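Long-range contact in hypothetical protein PH1819 (Pyrococcus horikoshii, PDB 2EEN), which is of unknown function but carries a CYTH domain, the fold of class IV adenylate cyclases and thiamine triphosphatases, and so probably handles a phosphorylated substrate: residues A[27-32]-A[53-58]. Numbering follows the deposited sequence.
Sequences KEIHED and IKRFNG
Strands 23-36 and 48-56 run antiparallel here, joined by four backbone hydrogen bonds: Ile29 and Arg55 exchange one pair, Glu31 and Ile53 the other. Three of the four meet their acceptor in the carbonyl plane; the bond from Ile53 N to Glu31 O (2.9 Å) comes in from above it. Beyond Glu28 and Phe56 the backbones separate, and one water links Lys27 O to Asn57 N.

Arg55 shares one face of the sheet with Ile29, Glu31 and Ile53. Its CB packs on Ile29 CB at 4.0 Å. CG, anti to the carbonyl carbon (chi1 -49°), begins an extended run to NE that passes Ile29 O and brings CD alongside Glu31 OE2. Arg55 NE then donates an almost straight bond to Glu31 OE2 (2.7 Å, 174°), and Arg55 NH2 reaches Glu31 OE1 at 3.2 Å. This is a side-on, two-nitrogen salt bridge. Both oxygens lie near the guanidinium plane but are met from above the carboxylate, the two planes being 47° apart. Ile53 CG2 sits over the centre of one guanidinium face, and NH1 bonds Asn60, so the group is fixed from several sides.

On the opposite face of the sheet, Glu28, His30 and Lys54 form a second cluster. His30 NE2 donates to the anti lone pair of Glu28 OE1 (2.8 Å), while Glu28 OE2 pairs with Arg26 and Lys113 and His30 ND1 bonds Lys109. The aliphatic part of Lys54 lies alongside the imidazole, Lys54 CG 3.5 Å from His30 NE2, and crosses the carboxylate obliquely with Lys54 CD 3.3 Å from Glu28 OE1. Such a concentration of charged side chains on one sheet face, consistent with the phosphate-binding tunnel of relatives, belongs to the antiparallel beta-sheet of the CYTH fold.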
# COMPACT_ATOMS: atom_id res chain seq x y z
N LYS A 27 3.44 19.74 17.41
CA LYS A 27 3.89 20.29 16.14
C LYS A 27 4.47 19.15 15.33
O LYS A 27 5.18 18.29 15.86
CB LYS A 27 4.95 21.36 16.35
CG LYS A 27 5.49 21.95 15.06
CD LYS A 27 6.42 23.12 15.33
CE LYS A 27 6.91 23.76 14.04
NZ LYS A 27 7.84 24.89 14.33
N GLU A 28 4.18 19.14 14.03
CA GLU A 28 4.68 18.09 13.17
C GLU A 28 5.31 18.67 11.92
O GLU A 28 4.94 19.76 11.47
CB GLU A 28 3.53 17.16 12.74
CG GLU A 28 2.65 16.63 13.88
CD GLU A 28 1.46 15.81 13.38
OE1 GLU A 28 1.08 15.96 12.20
OE2 GLU A 28 0.89 15.03 14.17
N ILE A 29 6.29 17.97 11.38
CA ILE A 29 6.89 18.37 10.12
C ILE A 29 6.34 17.32 9.15
O ILE A 29 6.33 16.13 9.47
CB ILE A 29 8.43 18.27 10.15
CG1 ILE A 29 8.99 19.43 10.98
CG2 ILE A 29 8.98 18.32 8.72
CD1 ILE A 29 10.48 19.31 11.26
N HIS A 30 5.85 17.77 8.01
CA HIS A 30 5.31 16.87 7.00
C HIS A 30 6.07 17.02 5.71
O HIS A 30 6.33 18.13 5.24
CB HIS A 30 3.84 17.18 6.69
CG HIS A 30 2.88 16.77 7.76
ND1 HIS A 30 1.51 16.88 7.61
CD2 HIS A 30 3.08 16.25 8.99
CE1 HIS A 30 0.92 16.44 8.70
NE2 HIS A 30 1.84 16.05 9.55
N GLU A 31 6.43 15.88 5.14
CA GLU A 31 7.11 15.84 3.86
C GLU A 31 6.26 14.87 3.05
O GLU A 31 6.27 13.67 3.30
CB GLU A 31 8.54 15.34 4.03
CG GLU A 31 9.44 16.35 4.72
CD GLU A 31 10.72 15.73 5.25
OE1 GLU A 31 11.35 14.94 4.51
OE2 GLU A 31 11.10 16.04 6.39
N ASP A 32 5.49 15.41 2.11
CA ASP A 32 4.61 14.60 1.29
C ASP A 32 5.10 14.46 -0.13
O ASP A 32 5.59 15.41 -0.73
CB ASP A 32 3.21 15.21 1.22
CG ASP A 32 2.55 15.31 2.56
OD1 ASP A 32 2.78 14.41 3.39
OD2 ASP A 32 1.78 16.27 2.78
N ILE A 53 5.57 11.67 5.29
CA ILE A 53 6.51 11.39 6.36
C ILE A 53 6.19 12.47 7.38
O ILE A 53 6.27 13.66 7.08
CB ILE A 53 7.97 11.51 5.91
CG1 ILE A 53 8.27 10.46 4.83
CG2 ILE A 53 8.90 11.30 7.10
CD1 ILE A 53 9.67 10.54 4.25
N LYS A 54 5.80 12.04 8.58
CA LYS A 54 5.43 12.95 9.65
C LYS A 54 6.48 12.87 10.76
O LYS A 54 6.78 11.78 11.25
CB LYS A 54 4.05 12.53 10.18
CG LYS A 54 3.43 13.46 11.21
CD LYS A 54 2.09 12.89 11.68
CE LYS A 54 1.10 12.76 10.52
NZ LYS A 54 -0.17 12.08 10.94
N ARG A 55 7.04 14.01 11.13
CA ARG A 55 8.06 14.06 12.16
C ARG A 55 7.59 14.91 13.35
O ARG A 55 7.17 16.05 13.18
CB ARG A 55 9.35 14.65 11.60
CG ARG A 55 9.82 14.02 10.28
CD ARG A 55 11.10 14.68 9.79
NE ARG A 55 11.45 14.31 8.42
CZ ARG A 55 11.94 13.13 8.04
NH1 ARG A 55 12.14 12.17 8.94
NH2 ARG A 55 12.22 12.91 6.77
N PHE A 56 7.68 14.35 14.55
CA PHE A 56 7.28 15.05 15.76
C PHE A 56 7.93 14.38 16.97
O PHE A 56 8.12 13.17 16.98
CB PHE A 56 5.76 15.04 15.91
CG PHE A 56 5.16 13.66 15.96
CD1 PHE A 56 5.07 12.97 17.17
CD2 PHE A 56 4.73 13.04 14.80
CE1 PHE A 56 4.55 11.68 17.20
CE2 PHE A 56 4.22 11.76 14.82
CZ PHE A 56 4.13 11.07 16.03
N ASN A 57 8.29 15.18 17.97
CA ASN A 57 8.91 14.65 19.19
C ASN A 57 9.97 13.56 19.03
O ASN A 57 10.02 12.61 19.82
CB ASN A 57 7.82 14.13 20.12
CG ASN A 57 7.17 15.22 20.92
OD1 ASN A 57 6.49 16.09 20.38
ND2 ASN A 57 7.39 15.19 22.23
N GLY A 58 10.83 13.70 18.02
CA GLY A 58 11.87 12.71 17.80
C GLY A 58 11.36 11.47 17.08
O GLY A 58 12.12 10.55 16.77
O HOH W 1 7.15 17.94 17.72